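Local coordinates for glycine betaine, L-proline ABC transporter, glycine/betaine/L-proline-binding protein (ProX) (Borrelia burgdorferi, PDB 3TMG) that binds trimethyl glycine (glycine betaine) between its two lobes and probably delivers it to an ABC transporter for uptake, at residues S17-V23 and K64-S70; N125-D131 and E152-S158; V38-M42 and Y275-F279. The contacts are given in a common frame with arbitrary orientation. Where two conformers were deposited one is given. Numbering follows the deposited sequence.

Interaction 1 (S17-V23 and K64-S70); sequences SVKIGYV and KIDGTVS
Lys19, Asp66 and Gly21 have the most surface covered in this buried contact. The segment 17-23 is extended, whereas 64-70 is irregular and becomes a strand only around Gly67 and Thr68, so the two run in the same general direction but 49° apart. The CA register pairs Lys19 with Ile65 (4.9 Å), Ile20 with Gly67 (5.1 Å, a single beta bridge) and Gly21 with Thr68 (5.2 Å). Asp66, with phi/psi of -93/-28, leaves the extended conformation; its CA-CB bond points toward 17-23 and its side chain, chi1 m, acts as a substitute backbone acceptor: Lys19 N donates to Asp66 OD2 (2.8 Å), while Asp66 N donates to Lys19 O (2.8 Å). Gly67 N makes a weak second bond to Lys19 O (3.3 Å). An aspartate suits this buried place because its OD1 forms a salt bridge with Arg214. In the periplasmic-binding-protein fold this is the lobe core, where strand 16-22 lies between 44-50 and 67-73, and the chain reaches 67-73 through helix 53-61. The Lys19 chain, m then all t, runs outward past the backbone carbonyl of Lys64, its CD 3.5 Å from Lys64 O, and water 2 joins its NZ to the same Lys64 O. Gly21 N donates to Gly67 O (3.0 Å); a CB on Gly21 would collide with Ile65 CD1, which already lies 3.7 Å from Gly21 N. Thr68 OG1 donates weakly to Gly21 O (3.3 Å) and accepts from Ser70 N (3.0 Å) in an ST turn, beside water 3, which links Gly21 O, Val69 N and Ser70 OG.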
# COMPACT_ATOMS: atom_id res chain seq x y z
N SER A 17 -20.47 1.32 15.23
CA SER A 17 -19.23 2.00 14.94
C SER A 17 -18.16 1.01 14.46
O SER A 17 -18.03 -0.06 15.00
CB SER A 17 -18.75 2.68 16.24
OG SER A 17 -17.35 3.04 16.18
N VAL A 18 -17.41 1.39 13.44
CA VAL A 18 -16.17 0.68 13.08
C VAL A 18 -15.12 1.74 12.68
O VAL A 18 -15.46 2.79 12.11
CB VAL A 18 -16.39 -0.39 12.00
CG1 VAL A 18 -16.85 0.26 10.70
CG2 VAL A 18 -15.15 -1.26 11.78
N LYS A 19 -13.87 1.46 13.04
CA LYS A 19 -12.74 2.35 12.82
C LYS A 19 -11.67 1.64 12.01
O LYS A 19 -11.16 0.60 12.44
CB LYS A 19 -12.19 2.78 14.18
CG LYS A 19 -13.19 3.64 14.96
CD LYS A 19 -12.65 4.09 16.30
CE LYS A 19 -13.72 4.90 17.03
NZ LYS A 19 -13.27 5.15 18.42
N ILE A 20 -11.29 2.20 10.86
CA ILE A 20 -10.24 1.60 10.03
C ILE A 20 -9.06 2.57 9.94
O ILE A 20 -9.25 3.73 9.56
CB ILE A 20 -10.73 1.31 8.57
CG1 ILE A 20 -12.20 0.80 8.56
CG2 ILE A 20 -9.72 0.39 7.83
CD1 ILE A 20 -12.72 0.45 7.16
N GLY A 21 -7.86 2.11 10.32
CA GLY A 21 -6.62 2.92 10.14
C GLY A 21 -5.99 2.63 8.77
O GLY A 21 -6.08 1.50 8.25
N TYR A 22 -5.38 3.65 8.16
CA TYR A 22 -4.69 3.48 6.89
C TYR A 22 -3.61 4.55 6.77
O TYR A 22 -3.59 5.52 7.55
CB TYR A 22 -5.64 3.54 5.67
CG TYR A 22 -6.26 4.88 5.37
CD1 TYR A 22 -7.14 5.50 6.27
CD2 TYR A 22 -5.93 5.57 4.18
CE1 TYR A 22 -7.69 6.76 6.01
CE2 TYR A 22 -6.49 6.82 3.90
CZ TYR A 22 -7.38 7.39 4.81
OH TYR A 22 -7.93 8.63 4.54
N VAL A 23 -2.73 4.35 5.78
CA VAL A 23 -1.73 5.35 5.40
C VAL A 23 -2.13 5.75 3.96
O VAL A 23 -2.53 4.89 3.19
CB VAL A 23 -0.29 4.80 5.42
CG1 VAL A 23 0.71 5.95 5.13
CG2 VAL A 23 -0.00 4.13 6.76
N LYS A 64 -7.44 1.03 19.42
CA LYS A 64 -8.07 2.34 19.17
C LYS A 64 -8.62 2.46 17.74
O LYS A 64 -9.41 3.35 17.44
CB LYS A 64 -7.09 3.48 19.47
CG LYS A 64 -6.91 3.66 20.96
CD LYS A 64 -5.72 4.56 21.19
CE LYS A 64 -5.49 4.76 22.67
NZ LYS A 64 -4.14 5.36 22.70
N ILE A 65 -8.20 1.53 16.90
CA ILE A 65 -8.88 1.23 15.63
C ILE A 65 -9.25 -0.24 15.66
O ILE A 65 -8.68 -1.02 16.43
CB ILE A 65 -7.99 1.53 14.39
CG1 ILE A 65 -6.66 0.73 14.41
CG2 ILE A 65 -7.75 3.04 14.27
CD1 ILE A 65 -5.79 0.94 13.15
N ASP A 66 -10.19 -0.62 14.80
CA ASP A 66 -10.71 -1.96 14.81
C ASP A 66 -9.94 -2.82 13.83
O ASP A 66 -9.82 -4.01 14.02
CB ASP A 66 -12.18 -1.94 14.42
CG ASP A 66 -13.04 -1.26 15.46
OD1 ASP A 66 -12.89 -1.61 16.64
OD2 ASP A 66 -13.85 -0.40 15.08
N GLY A 67 -9.41 -2.21 12.78
CA GLY A 67 -8.75 -2.98 11.73
C GLY A 67 -7.93 -2.13 10.77
O GLY A 67 -8.03 -0.89 10.80
N THR A 68 -7.07 -2.78 9.99
CA THR A 68 -6.41 -2.15 8.85
C THR A 68 -6.42 -3.16 7.71
O THR A 68 -6.28 -4.38 7.97
CB THR A 68 -4.97 -1.69 9.18
OG1 THR A 68 -4.32 -1.27 7.99
CG2 THR A 68 -4.11 -2.84 9.79
N VAL A 69 -6.56 -2.67 6.48
CA VAL A 69 -6.40 -3.55 5.30
C VAL A 69 -5.08 -3.18 4.57
O VAL A 69 -4.93 -3.45 3.37
CB VAL A 69 -7.64 -3.51 4.36
CG1 VAL A 69 -8.80 -4.15 5.09
CG2 VAL A 69 -8.02 -2.08 3.90
N SER A 70 -4.14 -2.59 5.33
CA SER A 70 -2.94 -1.99 4.72
C SER A 70 -1.61 -2.64 5.10
O SER A 70 -0.57 -2.03 4.88
CB SER A 70 -2.85 -0.50 5.07
OG SER A 70 -3.94 0.22 4.51
O HOH W 1 -15.28 1.12 16.77
O HOH W 2 -10.23 5.67 18.69
O HOH W 3 -6.44 0.22 5.89

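Interaction 2 (N125-D131 and E152-S158)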
# COMPACT_ATOMS: atom_id res chain seq x y z
N ASN A 125 23.31 11.72 -7.23
CA ASN A 125 23.57 11.10 -5.92
C ASN A 125 22.38 10.99 -4.96
O ASN A 125 22.54 11.14 -3.74
CB ASN A 125 24.78 11.79 -5.26
CG ASN A 125 26.04 11.59 -6.05
OD1 ASN A 125 26.44 12.47 -6.82
ND2 ASN A 125 26.65 10.44 -5.92
N LYS A 126 21.19 10.70 -5.49
CA LYS A 126 19.98 10.67 -4.69
C LYS A 126 19.07 9.55 -5.18
O LYS A 126 19.07 9.22 -6.37
CB LYS A 126 19.20 11.99 -4.79
CG LYS A 126 19.89 13.19 -4.14
CD LYS A 126 19.05 14.43 -4.34
CE LYS A 126 19.62 15.61 -3.58
NZ LYS A 126 18.88 16.78 -4.10
N MET A 127 18.33 8.97 -4.24
CA MET A 127 17.21 8.10 -4.54
C MET A 127 15.99 8.80 -3.96
O MET A 127 15.92 9.10 -2.75
CB MET A 127 17.40 6.73 -3.91
CG MET A 127 16.28 5.73 -4.24
SD MET A 127 16.77 4.09 -3.68
CE MET A 127 15.41 3.13 -4.42
N ILE A 128 15.05 9.12 -4.83
CA ILE A 128 13.88 9.90 -4.47
C ILE A 128 12.82 8.97 -3.88
O ILE A 128 12.16 8.25 -4.61
CB ILE A 128 13.35 10.69 -5.70
CG1 ILE A 128 14.44 11.60 -6.30
CG2 ILE A 128 12.08 11.48 -5.36
CD1 ILE A 128 15.08 12.57 -5.29
N GLY A 129 12.67 9.00 -2.54
CA GLY A 129 11.82 8.01 -1.83
C GLY A 129 10.44 8.53 -1.46
O GLY A 129 10.01 9.56 -1.98
N ILE A 130 9.75 7.83 -0.57
CA ILE A 130 8.39 8.19 -0.17
C ILE A 130 8.40 8.64 1.32
O ILE A 130 9.44 9.13 1.78
CB ILE A 130 7.37 7.06 -0.47
CG1 ILE A 130 7.73 5.76 0.29
CG2 ILE A 130 7.29 6.77 -1.98
CD1 ILE A 130 6.65 4.69 0.25
N ASP A 131 7.29 8.50 2.04
CA ASP A 131 7.18 8.93 3.43
C ASP A 131 8.20 8.25 4.36
O ASP A 131 8.35 7.00 4.32
CB ASP A 131 5.72 8.83 3.97
CG ASP A 131 4.99 7.48 3.63
OD1 ASP A 131 4.92 7.10 2.46
OD2 ASP A 131 4.44 6.82 4.54
N GLU A 152 26.91 6.78 -1.52
CA GLU A 152 26.90 7.34 -2.88
C GLU A 152 25.50 7.82 -3.30
O GLU A 152 25.35 8.72 -4.15
CB GLU A 152 27.38 6.28 -3.85
CG GLU A 152 27.65 6.80 -5.25
CD GLU A 152 28.07 5.72 -6.22
OE1 GLU A 152 28.13 4.52 -5.84
OE2 GLU A 152 28.33 6.08 -7.38
N TYR A 153 24.48 7.19 -2.71
CA TYR A 153 23.07 7.58 -2.94
C TYR A 153 22.40 8.05 -1.66
O TYR A 153 22.22 7.28 -0.73
CB TYR A 153 22.26 6.43 -3.55
CG TYR A 153 22.72 6.03 -4.92
CD1 TYR A 153 23.88 5.24 -5.09
CD2 TYR A 153 22.02 6.44 -6.06
CE1 TYR A 153 24.32 4.89 -6.36
CE2 TYR A 153 22.46 6.09 -7.34
CZ TYR A 153 23.58 5.31 -7.48
OH TYR A 153 24.03 4.97 -8.75
N GLU A 154 21.98 9.29 -1.63
CA GLU A 154 21.23 9.77 -0.48
C GLU A 154 19.76 9.43 -0.70
O GLU A 154 19.17 9.80 -1.71
CB GLU A 154 21.44 11.27 -0.33
CG GLU A 154 20.48 11.97 0.61
CD GLU A 154 20.48 13.51 0.41
OE1 GLU A 154 21.27 14.05 -0.42
OE2 GLU A 154 19.64 14.17 1.07
N LEU A 155 19.17 8.71 0.26
CA LEU A 155 17.77 8.37 0.15
C LEU A 155 16.95 9.54 0.70
O LEU A 155 17.13 9.93 1.87
CB LEU A 155 17.47 7.08 0.92
CG LEU A 155 16.00 6.74 1.11
CD1 LEU A 155 15.30 6.49 -0.24
CD2 LEU A 155 15.85 5.52 2.03
N VAL A 156 16.07 10.08 -0.13
CA VAL A 156 15.33 11.30 0.24
C VAL A 156 13.92 10.95 0.65
O VAL A 156 13.17 10.38 -0.15
CB VAL A 156 15.22 12.31 -0.94
CG1 VAL A 156 14.59 13.62 -0.47
CG2 VAL A 156 16.55 12.56 -1.60
N PRO A 157 13.52 11.30 1.89
CA PRO A 157 12.11 11.08 2.16
C PRO A 157 11.21 12.20 1.55
O PRO A 157 11.62 13.35 1.47
CB PRO A 157 12.05 11.06 3.70
CG PRO A 157 13.18 11.97 4.12
CD PRO A 157 14.25 11.84 3.07
N SER A 158 10.03 11.85 1.08
CA SER A 158 9.03 12.84 0.71
C SER A 158 7.66 12.21 0.87
O SER A 158 7.17 12.09 1.99
CB SER A 158 9.28 13.42 -0.70
OG SER A 158 9.16 12.46 -1.75
O HOH W 4 22.82 13.74 -2.51
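Val156 lays its CG2 methyl against Ile128 CD1 (4.0 Å) and the aliphatic part of Lys126, with Val156 CG2 4.2 Å from Lys126 CD. These side chains share a face of the sheet with Glu154, a mixture that suits its place: the charged ends of Lys126 and Glu154 are exposed, while Ile128 packs on helix 160-172. The other face holds Met127 and Leu155, with Met127 CG 4.2 Å from Leu155 CD1, both covered by helix 135-146. Strands 126-128 and 154-156 run parallel, 22° apart, with Lys126 opposite Glu154, Met127 opposite Leu155 and Ile128 opposite Val156. As is usual in a parallel pair, one residue bonds to two neighbours of its opposite number: Met127 N donates to Glu154 O (2.8 Å) and Met127 O accepts from Val156 N (2.8 Å). With helix 135-146 as the connection, this is a beta-alpha-beta unit of the second lobe. The ladder continues at its ends. Glu154 N donates to Asn125 O (2.9 Å); Asn125 itself has positive phi, a conformation asparagine tolerates well, and its ND2 donates to Glu152 O (2.8 Å). At the other end Gly129 N donates to Val156 O (2.8 Å), in a spot where a CB would clash with that same Val156 O and with Leu155 CD1. Ser158 bonds twice, OG to Gly129 O (3.0 Å) and N to Ile130 O (2.9 Å); the Ile130 CA-CB bond points away from 152-158, and the side chain touches the bound trimethyl glycine.

Interaction 3 (V38-M42 and Y275-F279)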
# COMPACT_ATOMS: atom_id res chain seq x y z
N VAL A 38 -18.79 0.18 2.09
CA VAL A 38 -19.40 -1.10 2.45
C VAL A 38 -20.01 -1.06 3.87
O VAL A 38 -21.21 -1.39 4.05
CB VAL A 38 -18.37 -2.23 2.31
CG1 VAL A 38 -18.95 -3.52 2.84
CG2 VAL A 38 -17.96 -2.36 0.85
N PHE A 39 -19.22 -0.63 4.87
CA PHE A 39 -19.72 -0.53 6.25
C PHE A 39 -20.88 0.48 6.39
O PHE A 39 -21.84 0.24 7.12
CB PHE A 39 -18.61 -0.22 7.24
CG PHE A 39 -17.77 -1.39 7.60
CD1 PHE A 39 -18.33 -2.54 8.16
CD2 PHE A 39 -16.38 -1.36 7.43
CE1 PHE A 39 -17.53 -3.63 8.50
CE2 PHE A 39 -15.59 -2.43 7.79
CZ PHE A 39 -16.16 -3.58 8.32
N GLU A 40 -20.79 1.62 5.70
CA GLU A 40 -21.91 2.56 5.68
C GLU A 40 -23.20 1.93 5.18
O GLU A 40 -24.27 2.15 5.78
CB GLU A 40 -21.60 3.81 4.87
CG GLU A 40 -20.57 4.71 5.52
CD GLU A 40 -20.11 5.86 4.64
OE1 GLU A 40 -20.38 5.88 3.42
OE2 GLU A 40 -19.47 6.78 5.17
N LYS A 41 -23.11 1.17 4.08
CA LYS A 41 -24.31 0.53 3.54
C LYS A 41 -24.89 -0.52 4.47
O LYS A 41 -26.11 -0.75 4.46
CB LYS A 41 -24.07 -0.03 2.15
CG LYS A 41 -24.11 1.06 1.11
CD LYS A 41 -23.47 0.60 -0.18
CE LYS A 41 -24.45 -0.25 -0.97
NZ LYS A 41 -25.81 0.37 -0.94
N MET A 42 -24.02 -1.13 5.29
CA MET A 42 -24.43 -1.99 6.40
C MET A 42 -24.94 -1.25 7.65
O MET A 42 -25.34 -1.89 8.63
CB MET A 42 -23.29 -2.94 6.83
CG MET A 42 -22.86 -3.92 5.75
SD MET A 42 -21.30 -4.77 6.07
CE MET A 42 -21.58 -5.51 7.69
N TYR A 275 -26.91 -9.10 5.05
CA TYR A 275 -26.70 -7.76 4.45
C TYR A 275 -26.60 -7.74 2.93
O TYR A 275 -26.54 -6.65 2.34
CB TYR A 275 -25.38 -7.15 4.96
CG TYR A 275 -25.33 -6.89 6.43
CD1 TYR A 275 -25.81 -5.70 6.96
CD2 TYR A 275 -24.83 -7.85 7.31
CE1 TYR A 275 -25.77 -5.45 8.32
CE2 TYR A 275 -24.78 -7.62 8.67
CZ TYR A 275 -25.24 -6.42 9.17
OH TYR A 275 -25.20 -6.18 10.54
N LYS A 276 -26.55 -8.91 2.30
CA LYS A 276 -26.16 -8.98 0.89
C LYS A 276 -27.13 -8.21 0.00
O LYS A 276 -26.70 -7.52 -0.93
CB LYS A 276 -25.98 -10.43 0.40
CG LYS A 276 -24.94 -11.24 1.14
CD LYS A 276 -24.55 -12.53 0.40
CE LYS A 276 -23.64 -13.43 1.22
NZ LYS A 276 -22.19 -13.07 1.14
N THR A 277 -28.42 -8.26 0.31
CA THR A 277 -29.38 -7.56 -0.54
C THR A 277 -29.32 -6.03 -0.45
O THR A 277 -29.80 -5.36 -1.36
CB THR A 277 -30.82 -8.06 -0.36
OG1 THR A 277 -31.29 -7.77 0.96
CG2 THR A 277 -30.87 -9.53 -0.61
N LEU A 278 -28.69 -5.49 0.61
CA LEU A 278 -28.45 -4.04 0.69
C LEU A 278 -27.55 -3.53 -0.45
O LEU A 278 -27.54 -2.34 -0.76
CB LEU A 278 -27.87 -3.63 2.06
CG LEU A 278 -28.76 -3.86 3.30
CD1 LEU A 278 -27.97 -3.73 4.60
CD2 LEU A 278 -29.96 -2.92 3.33
N PHE A 279 -26.85 -4.45 -1.12
CA PHE A 279 -25.96 -4.09 -2.21
C PHE A 279 -26.56 -4.29 -3.60
O PHE A 279 -25.87 -4.10 -4.62
CB PHE A 279 -24.61 -4.80 -2.03
CG PHE A 279 -23.90 -4.40 -0.76
CD1 PHE A 279 -24.16 -5.06 0.43
CD2 PHE A 279 -23.02 -3.31 -0.75
CE1 PHE A 279 -23.52 -4.68 1.61
CE2 PHE A 279 -22.38 -2.92 0.43
CZ PHE A 279 -22.62 -3.61 1.60
O HOH W 5 -27.36 -0.56 -3.17
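A methionine methyl sits almost exactly over the middle of a tyrosine ring: Met42 CE is 3.9 Å from the centroid of the Tyr275 ring and only 8° off its normal, a CH-pi contact. With Met42 SD 4.7 Å from the same centroid, this is also a Met-aromatic contact, and it joins the end of helix 26-41, the first helix of the binding-protein fold, to the C-terminal tail of the chain. A long, flexible methionine with chi3 p can bend its methyl over the ring face while Met42 CG still touches Tyr275 CD1 (3.7 Å). The Tyr275 hydroxyl bonds to Asp223.

The tail coils tightly here, with Leu278 N bonded to Tyr275 O (3.0 Å) and Phe279 N to Lys276 O (3.1 Å), which brings Tyr275 and Phe279 to the same side. Phe279 enters the helix end edge first: its CZ lies 3.9 Å from Val38 CG1 and 4.2 Å from Met42 CG, with Val267 and Val271 adding apolar contacts; Val38 O is 3.6 Å from Phe279 CZ at the ring edge. Toward solvent, Lys41 folds its chain with chi3 and chi4 both p, so that its CE packs 3.4 Å from Phe279 CD2. Lys41 NZ donates to Leu278 O (3.2 Å), and water 5 accepts from Lys41 NZ (2.9 Å) while donating to Leu278 O (3.0 Å).

Interactions 1 and 3 belong to one lobe and meet through consecutive elements, strand 16-22 and helix 26-41: Val18 CG1 lies 3.6 Å from Phe39 CG. Both are largely buried, yet interaction 1 relies on backbone and aspartate hydrogen bonds within the sheet, whereas interaction 3 is mostly aromatic and aliphatic packing with an exposed lysine at its edge. Interaction 2, in the other lobe, has the regular parallel ladder that 1 lacks and is only partly buried, with Lys126 and Glu154 exposed. Its loop nevertheless approaches interaction 1 across the cleft, with Val23 CG1 3.9 Å from Asp131 OD2, near the bound ligand; interaction 3 lies far off, its centre about 43 Å from that of interaction 2.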